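Local atomic coordinates of peptidoglycan-N-acetylglucosamine deacetylase BC_1960 (PDB entry 4L1G), a protein that removes the acetyl group from N-acetylglucosamine residues of bacterial cell-wall peptidoglycan, and also from soluble chitin substrates and N-acetylchitooligomers, using a zinc ion. Residues N130-H135 / N148-T153; E109-F114 / E155-L160; V141-Y146 / E177-W182. All coordinates share one frame; numbering follows the deposited sequence.

Contact 1 of 3, residues N130-H135 / N148-T153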
# COMPACT_ATOMS: atom_id res chain seq x y z
N ASN A 130 0.72 -7.59 0.25
CA ASN A 130 -0.31 -8.47 0.78
C ASN A 130 -1.23 -7.72 1.75
O ASN A 130 -0.78 -7.23 2.78
CB ASN A 130 0.35 -9.67 1.48
CG ASN A 130 -0.64 -10.76 1.88
OD1 ASN A 130 -1.78 -10.49 2.23
ND2 ASN A 130 -0.18 -12.01 1.82
N HIS A 131 -2.52 -7.65 1.43
CA HIS A 131 -3.48 -6.92 2.26
C HIS A 131 -4.51 -7.84 2.92
O HIS A 131 -5.61 -7.40 3.25
CB HIS A 131 -4.19 -5.86 1.41
CG HIS A 131 -4.77 -4.73 2.21
ND1 HIS A 131 -4.06 -4.08 3.20
CD2 HIS A 131 -5.98 -4.14 2.16
CE1 HIS A 131 -4.82 -3.13 3.73
NE2 HIS A 131 -5.99 -3.15 3.12
N THR A 132 -4.11 -9.09 3.14
CA THR A 132 -5.00 -10.18 3.59
C THR A 132 -6.01 -10.59 2.52
O THR A 132 -6.10 -9.96 1.46
CB THR A 132 -5.76 -9.90 4.91
OG1 THR A 132 -6.90 -9.07 4.66
CG2 THR A 132 -4.85 -9.27 5.96
N TYR A 133 -6.77 -11.64 2.81
CA TYR A 133 -7.70 -12.21 1.85
C TYR A 133 -9.05 -11.50 1.82
O TYR A 133 -9.50 -11.06 0.77
CB TYR A 133 -7.90 -13.70 2.11
CG TYR A 133 -8.84 -14.36 1.12
CD1 TYR A 133 -8.40 -14.71 -0.15
CD2 TYR A 133 -10.16 -14.64 1.46
CE1 TYR A 133 -9.26 -15.31 -1.06
CE2 TYR A 133 -11.02 -15.24 0.56
CZ TYR A 133 -10.56 -15.57 -0.70
OH TYR A 133 -11.41 -16.17 -1.60
N SER A 134 -9.70 -11.39 2.98
CA SER A 134 -11.05 -10.84 3.03
C SER A 134 -11.17 -9.61 3.93
O SER A 134 -12.27 -9.29 4.41
CB SER A 134 -12.05 -11.91 3.45
OG SER A 134 -11.71 -12.47 4.71
N HIS A 135 -10.05 -8.93 4.17
CA HIS A 135 -10.04 -7.67 4.91
C HIS A 135 -10.67 -7.75 6.31
O HIS A 135 -11.53 -6.93 6.64
CB HIS A 135 -10.74 -6.59 4.09
CG HIS A 135 -10.33 -5.19 4.43
ND1 HIS A 135 -10.99 -4.42 5.36
CD2 HIS A 135 -9.32 -4.42 3.95
CE1 HIS A 135 -10.41 -3.24 5.44
NE2 HIS A 135 -9.39 -3.21 4.60
N ASN A 148 -3.64 -17.87 8.00
CA ASN A 148 -4.41 -18.31 6.84
C ASN A 148 -4.71 -17.17 5.87
O ASN A 148 -4.58 -17.32 4.66
CB ASN A 148 -5.71 -18.98 7.28
CG ASN A 148 -6.42 -19.68 6.13
OD1 ASN A 148 -5.79 -20.30 5.28
ND2 ASN A 148 -7.75 -19.57 6.10
N GLN A 149 -5.10 -16.02 6.43
CA GLN A 149 -5.38 -14.83 5.63
C GLN A 149 -4.17 -14.41 4.81
O GLN A 149 -4.28 -14.12 3.61
CB GLN A 149 -5.82 -13.66 6.53
CG GLN A 149 -7.23 -13.79 7.10
CD GLN A 149 -8.31 -13.37 6.12
OE1 GLN A 149 -8.07 -12.58 5.21
NE2 GLN A 149 -9.51 -13.91 6.30
N ILE A 150 -3.01 -14.38 5.45
CA ILE A 150 -1.77 -13.98 4.80
C ILE A 150 -1.32 -15.00 3.75
O ILE A 150 -1.05 -14.64 2.61
CB ILE A 150 -0.64 -13.77 5.82
CG1 ILE A 150 -1.03 -12.68 6.82
CG2 ILE A 150 0.66 -13.41 5.12
CD1 ILE A 150 -1.34 -11.34 6.18
N ILE A 151 -1.24 -16.26 4.15
CA ILE A 151 -0.70 -17.31 3.29
C ILE A 151 -1.55 -17.56 2.05
O ILE A 151 -1.03 -17.69 0.94
CB ILE A 151 -0.48 -18.63 4.08
CG1 ILE A 151 0.61 -18.44 5.14
CG2 ILE A 151 -0.11 -19.77 3.14
CD1 ILE A 151 0.79 -19.65 6.04
N LYS A 152 -2.87 -17.63 2.24
CA LYS A 152 -3.79 -17.80 1.12
C LYS A 152 -3.64 -16.66 0.11
O LYS A 152 -3.66 -16.88 -1.10
CB LYS A 152 -5.23 -17.89 1.62
CG LYS A 152 -6.27 -18.00 0.51
CD LYS A 152 -7.55 -18.66 1.01
CE LYS A 152 -8.21 -17.87 2.12
NZ LYS A 152 -9.48 -18.52 2.55
N THR A 153 -3.48 -15.44 0.62
CA THR A 153 -3.30 -14.27 -0.24
C THR A 153 -1.95 -14.33 -0.94
O THR A 153 -1.83 -13.98 -2.11
CB THR A 153 -3.41 -12.97 0.57
OG1 THR A 153 -4.66 -12.95 1.27
CG2 THR A 153 -3.31 -11.75 -0.34
O HOH W 1 -11.62 -18.82 0.03
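Gln-149 turns its carboxamide against the backbone of Tyr-133 and Ser-134. Its OE1 accepts from Tyr-133 N (2.9 Å) and, on a lone pair in the carbonyl plane, from Ser-134 N (3.0 Å). NE2 of the same amide donates to Ser-134 OG at 3.1 Å and also to Glu-145, so both ends of the group are engaged. A bend at chi2 (-81°) turns CD out of the line of the chain. Lys-152 lays CE over one face of the Tyr-133 ring, 3.8 Å from its centroid, and NZ follows in a cation-pi contact; the phenol OH bonds to Glu-112. At the strand end of the loop, Asn-130 ND2 donates to Ile-150 O at 2.9 Å, with that oxygen close to the amide plane. Asn-130 OD1 meanwhile accepts from Thr-132 N at 2.9 Å, an Asx turn, and ND2 has a second acceptor in Glu-154. Thr-153 CG2 packs against OD1. Further out, Thr-132 OG1 donates to His-131 O and accepts a weak bond from His-135 N. These bonds join the helix to the loop carrying His-131 and His-135, which bind zinc together with Asp-81: the Asp-His-His metal triad of the NodB-type polysaccharide deacetylases.

Contact 2 of 3, residues E109-F114 / E155-L160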
# COMPACT_ATOMS: atom_id res chain seq x y z
N GLU A 109 -9.21 -11.81 -2.10
CA GLU A 109 -10.50 -12.10 -2.71
C GLU A 109 -10.73 -11.29 -3.98
O GLU A 109 -11.39 -11.75 -4.91
CB GLU A 109 -11.64 -11.89 -1.71
CG GLU A 109 -11.85 -10.45 -1.29
CD GLU A 109 -12.86 -10.31 -0.16
OE1 GLU A 109 -13.42 -11.34 0.27
OE2 GLU A 109 -13.09 -9.17 0.29
N ASN A 110 -10.19 -10.07 -4.02
CA ASN A 110 -10.35 -9.21 -5.18
C ASN A 110 -9.41 -9.61 -6.31
O ASN A 110 -9.73 -9.42 -7.49
CB ASN A 110 -10.15 -7.74 -4.80
CG ASN A 110 -11.30 -7.20 -3.99
OD1 ASN A 110 -12.39 -7.77 -3.99
ND2 ASN A 110 -11.08 -6.08 -3.30
N ALA A 111 -8.26 -10.16 -5.95
CA ALA A 111 -7.31 -10.67 -6.92
C ALA A 111 -7.88 -11.87 -7.67
O ALA A 111 -7.52 -12.12 -8.82
CB ALA A 111 -6.00 -11.04 -6.24
N GLU A 112 -8.78 -12.61 -7.02
CA GLU A 112 -9.42 -13.77 -7.65
C GLU A 112 -10.46 -13.34 -8.68
O GLU A 112 -10.62 -14.00 -9.71
CB GLU A 112 -10.08 -14.65 -6.59
CG GLU A 112 -9.11 -15.43 -5.73
CD GLU A 112 -9.81 -16.28 -4.69
OE1 GLU A 112 -9.27 -17.35 -4.34
OE2 GLU A 112 -10.90 -15.88 -4.23
N LYS A 113 -11.16 -12.25 -8.39
CA LYS A 113 -12.20 -11.75 -9.28
C LYS A 113 -11.62 -11.12 -10.54
O LYS A 113 -12.17 -11.28 -11.63
CB LYS A 113 -13.09 -10.74 -8.55
CG LYS A 113 -13.79 -11.30 -7.33
CD LYS A 113 -14.59 -10.23 -6.61
CE LYS A 113 -15.25 -10.79 -5.36
NZ LYS A 113 -16.00 -9.75 -4.61
N PHE A 114 -10.52 -10.39 -10.38
CA PHE A 114 -9.90 -9.69 -11.50
C PHE A 114 -8.40 -9.99 -11.56
O PHE A 114 -7.57 -9.13 -11.26
CB PHE A 114 -10.13 -8.19 -11.37
CG PHE A 114 -11.44 -7.84 -10.72
CD1 PHE A 114 -12.64 -8.06 -11.37
CD2 PHE A 114 -11.47 -7.29 -9.44
CE1 PHE A 114 -13.84 -7.74 -10.77
CE2 PHE A 114 -12.67 -6.97 -8.84
CZ PHE A 114 -13.86 -7.19 -9.50
N GLU A 155 -0.24 -16.99 -1.80
CA GLU A 155 -0.30 -18.00 -2.86
C GLU A 155 -0.97 -17.45 -4.10
O GLU A 155 -0.50 -17.66 -5.22
CB GLU A 155 -1.05 -19.24 -2.38
CG GLU A 155 -0.31 -20.06 -1.34
CD GLU A 155 -1.15 -21.19 -0.77
OE1 GLU A 155 -2.36 -21.25 -1.09
OE2 GLU A 155 -0.61 -22.01 -0.00
N ILE A 156 -2.08 -16.74 -3.91
CA ILE A 156 -2.83 -16.15 -5.01
C ILE A 156 -1.98 -15.13 -5.76
O ILE A 156 -1.89 -15.16 -6.99
CB ILE A 156 -4.12 -15.47 -4.50
CG1 ILE A 156 -5.10 -16.53 -3.99
CG2 ILE A 156 -4.75 -14.63 -5.60
CD1 ILE A 156 -6.31 -15.96 -3.28
N LEU A 157 -1.33 -14.23 -5.02
CA LEU A 157 -0.53 -13.18 -5.61
C LEU A 157 0.75 -13.72 -6.25
O LEU A 157 1.19 -13.21 -7.28
CB LEU A 157 -0.19 -12.10 -4.57
CG LEU A 157 -1.40 -11.36 -4.01
CD1 LEU A 157 -0.98 -10.34 -2.96
CD2 LEU A 157 -2.19 -10.70 -5.13
N ASN A 158 1.33 -14.75 -5.65
CA ASN A 158 2.51 -15.39 -6.21
C ASN A 158 2.22 -15.97 -7.59
O ASN A 158 3.02 -15.85 -8.51
CB ASN A 158 3.03 -16.49 -5.28
CG ASN A 158 4.27 -17.18 -5.81
OD1 ASN A 158 5.19 -16.53 -6.30
ND2 ASN A 158 4.29 -18.50 -5.74
N ARG A 159 1.06 -16.61 -7.71
CA ARG A 159 0.66 -17.24 -8.96
C ARG A 159 0.40 -16.21 -10.05
O ARG A 159 0.71 -16.44 -11.22
CB ARG A 159 -0.59 -18.10 -8.73
CG ARG A 159 -1.05 -18.88 -9.95
CD ARG A 159 -2.18 -19.83 -9.59
NE ARG A 159 -3.26 -19.15 -8.87
CZ ARG A 159 -4.26 -18.51 -9.46
NH1 ARG A 159 -4.33 -18.45 -10.79
NH2 ARG A 159 -5.20 -17.92 -8.73
N LEU A 160 -0.16 -15.07 -9.67
CA LEU A 160 -0.53 -14.03 -10.64
C LEU A 160 0.62 -13.08 -10.95
O LEU A 160 0.81 -12.69 -12.11
CB LEU A 160 -1.73 -13.24 -10.14
CG LEU A 160 -3.04 -14.02 -9.98
CD1 LEU A 160 -4.13 -13.14 -9.40
CD2 LEU A 160 -3.47 -14.59 -11.32
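Ala-111 and Ile-156 meet where helices 108-113 and 143-161 pack side by side on the outside of the (beta/alpha) barrel of the NodB-type polysaccharide deacetylase fold, the short segments running in roughly the same direction at 37° to one another with their axes 9.8 Å apart. No hydrogen bond links the two segments.

The apolar part centres on the methyl of Ala-111, which points at the second helix and is met by three side chains from one side of it, two neighbours and the residue a turn further on (Ile-156, Leu-157 and Leu-160). Ile-156 brings CG2, the branch anti to its backbone N, to 3.9 Å from Ala-111 CB. Leu-157 reaches the same methyl with CD2: although its CB does not point straight at the first helix, the end of the side chain comes nearer. Leu-160 brings CD1 to 4.2 Å from Ala-111 CB. One small residue thus receives two leucine methyls and an isoleucine methyl. Val-118 of helix 115-123 touches both Ala-111 and Leu-160, and Leu-160 also rests on Pro-115 and Lys-119, so a third helix joins the same apolar cluster.

Polar atoms take part through van der Waals contact. The backbone oxygen of Ala-111 lies 3.6 Å from Leu-160 CD1. Glu-112, extended beyond CG, crosses Ile-156 at about a right angle, its aliphatic part and carboxylate both touching the isoleucine's end. The carboxylate is held by its other oxygen, OE2, which is hydrogen-bonded to Tyr-133 OH. Arg-159 carries the opposite charge nearby, but its NH2 stays 6.0 Å from Glu-112 OE1, so any attraction would be long-range. On Ile-156, CD1 is the atom that meets this glutamate, with 3.8 Å to Glu-112 CG and 3.4 Å to Glu-112 OE1.

Contact 3 of 3, residues V141-Y146 / E177-W182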
# COMPACT_ATOMS: atom_id res chain seq x y z
N VAL A 141 -8.90 -11.64 15.31
CA VAL A 141 -8.75 -13.02 14.86
C VAL A 141 -7.67 -13.76 15.65
O VAL A 141 -6.79 -13.14 16.25
CB VAL A 141 -8.40 -13.10 13.36
CG1 VAL A 141 -9.41 -12.31 12.54
CG2 VAL A 141 -6.99 -12.61 13.10
N ASN A 142 -7.76 -15.09 15.66
CA ASN A 142 -6.70 -15.90 16.26
C ASN A 142 -5.56 -16.13 15.27
O ASN A 142 -5.68 -15.81 14.09
CB ASN A 142 -7.25 -17.22 16.82
CG ASN A 142 -8.01 -18.04 15.79
OD1 ASN A 142 -7.57 -18.23 14.66
ND2 ASN A 142 -9.18 -18.54 16.18
N GLU A 143 -4.45 -16.68 15.76
CA GLU A 143 -3.25 -16.85 14.94
C GLU A 143 -3.48 -17.69 13.69
O GLU A 143 -2.94 -17.38 12.63
CB GLU A 143 -2.11 -17.44 15.78
CG GLU A 143 -1.52 -16.47 16.80
CD GLU A 143 -0.73 -15.35 16.15
OE1 GLU A 143 -0.57 -14.28 16.80
OE2 GLU A 143 -0.25 -15.53 15.01
N ASP A 144 -4.29 -18.74 13.80
CA ASP A 144 -4.58 -19.61 12.67
C ASP A 144 -5.27 -18.86 11.54
O ASP A 144 -4.92 -19.02 10.37
CB ASP A 144 -5.42 -20.81 13.09
CG ASP A 144 -4.65 -21.80 13.94
OD1 ASP A 144 -5.29 -22.63 14.62
OD2 ASP A 144 -3.40 -21.74 13.93
N GLU A 145 -6.26 -18.05 11.89
CA GLU A 145 -6.98 -17.26 10.90
C GLU A 145 -6.09 -16.19 10.28
O GLU A 145 -6.10 -15.99 9.07
CB GLU A 145 -8.22 -16.61 11.53
CG GLU A 145 -8.92 -15.59 10.63
CD GLU A 145 -9.58 -16.20 9.40
OE1 GLU A 145 -10.08 -15.43 8.56
OE2 GLU A 145 -9.61 -17.45 9.28
N TYR A 146 -5.31 -15.51 11.12
CA TYR A 146 -4.36 -14.51 10.66
C TYR A 146 -3.37 -15.09 9.65
O TYR A 146 -3.21 -14.56 8.55
CB TYR A 146 -3.60 -13.91 11.85
CG TYR A 146 -2.30 -13.23 11.48
CD1 TYR A 146 -2.29 -12.03 10.80
CD2 TYR A 146 -1.08 -13.79 11.84
CE1 TYR A 146 -1.10 -11.40 10.47
CE2 TYR A 146 0.11 -13.18 11.52
CZ TYR A 146 0.10 -11.98 10.83
OH TYR A 146 1.29 -11.37 10.51
N GLU A 177 1.01 -7.95 18.39
CA GLU A 177 2.45 -8.14 18.48
C GLU A 177 2.90 -9.52 18.00
O GLU A 177 3.90 -9.64 17.29
CB GLU A 177 2.97 -7.86 19.89
CG GLU A 177 4.49 -7.93 19.99
CD GLU A 177 5.03 -7.46 21.33
OE1 GLU A 177 4.26 -6.85 22.11
OE2 GLU A 177 6.23 -7.69 21.60
N ASN A 178 2.18 -10.56 18.41
CA ASN A 178 2.51 -11.92 18.00
C ASN A 178 2.33 -12.13 16.50
O ASN A 178 3.05 -12.91 15.89
CB ASN A 178 1.68 -12.94 18.78
CG ASN A 178 2.16 -13.11 20.21
OD1 ASN A 178 3.34 -12.90 20.50
ND2 ASN A 178 1.26 -13.50 21.10
N GLN A 179 1.37 -11.42 15.93
CA GLN A 179 1.15 -11.45 14.49
C GLN A 179 2.33 -10.79 13.79
O GLN A 179 2.82 -11.29 12.78
CB GLN A 179 -0.14 -10.72 14.13
CG GLN A 179 -1.40 -11.38 14.70
CD GLN A 179 -2.63 -10.52 14.51
OE1 GLN A 179 -2.53 -9.32 14.24
NE2 GLN A 179 -3.80 -11.13 14.64
N LEU A 180 2.78 -9.67 14.34
CA LEU A 180 3.91 -8.94 13.80
C LEU A 180 5.19 -9.75 13.98
O LEU A 180 6.07 -9.74 13.12
CB LEU A 180 4.02 -7.58 14.49
CG LEU A 180 5.11 -6.61 14.02
CD1 LEU A 180 5.06 -6.42 12.52
CD2 LEU A 180 4.94 -5.28 14.74
N LYS A 181 5.29 -10.45 15.11
CA LYS A 181 6.44 -11.29 15.40
C LYS A 181 6.56 -12.44 14.41
O LYS A 181 7.64 -12.72 13.90
CB LYS A 181 6.36 -11.83 16.83
CG LYS A 181 7.46 -12.81 17.21
CD LYS A 181 7.37 -13.18 18.68
CE LYS A 181 8.30 -14.33 19.04
NZ LYS A 181 7.90 -15.61 18.40
N TRP A 182 5.43 -13.09 14.12
CA TRP A 182 5.40 -14.17 13.14
C TRP A 182 5.80 -13.67 11.75
O TRP A 182 6.58 -14.32 11.06
CB TRP A 182 4.01 -14.81 13.09
CG TRP A 182 3.90 -15.93 12.09
CD1 TRP A 182 4.29 -17.22 12.26
CD2 TRP A 182 3.35 -15.84 10.77
NE1 TRP A 182 4.02 -17.95 11.12
CE2 TRP A 182 3.44 -17.12 10.19
CE3 TRP A 182 2.79 -14.80 10.02
CZ2 TRP A 182 3.00 -17.39 8.90
CZ3 TRP A 182 2.35 -15.07 8.73
CH2 TRP A 182 2.46 -16.36 8.19
O HOH W 2 -3.97 -13.65 16.12
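Tyr-146 lays its ring over the side chain of Gln-179, whose CB sits above one face at 3.6 Å from the ring centroid, offset toward the rim in a CH-pi contact. Gln-179 is extended beyond CG (chi2 171°), and its carboxamide continues across the same face toward the CG end of the ring, the amide and ring planes stacked only 17° apart. At the far end of the ring, Tyr-146 OH donates a weak hydrogen bond to Gln-179 O, 2.7 Å away. The tyrosine also touches Trp-182, its CE2 lying 3.5 Å from Trp-182 CE3 with the rings oblique to each other.

The amide of Gln-179 is gripped from several directions. NE2 donates to Leu-138 O and to a water at 2.9 Å, and that water in turn donates to Val-141 O; OE1 accepts from Leu-176 N. Glu-143, bent at chi2 (-70°), crosses Asn-178 at about a right angle and rests OE1 3.3 Å from Asn-178 CB. On the first segment Asn-142 is the N-cap of helix 143-161, its OD1 accepting from Glu-145 N at 3.1 Å.

The contact therefore joins the start of helix 143-161 to helix 177-185 through a buried aromatic-amide stack. Bonds at both ends of the carboxamide should hold it flat against the tyrosine ring, while the water bridge links it to the backbone just before the helix cap.

Overall arrangement
From the N terminus, helix 108-113 comes first, and contact 2 closes the longest loop of the three when the chain returns to it as the later part of helix 143-161. Contact 1 is nested inside that loop: the zinc-binding turn after strand 127-130 meets the middle of the same helix. Contact 3 starts at the beginning of the helix and reaches on to helix 177-185, so its segments alternate with those of both other contacts. Helix 143-161, outside the barrel, is thus joined to a neighbouring helix on each side and to the zinc-site loop. Between contacts 1 and 2, Tyr-133 O probably accepts from Glu-109 N and the Tyr-133 ring packs on Ile-156; contacts 2 and 3 do not touch.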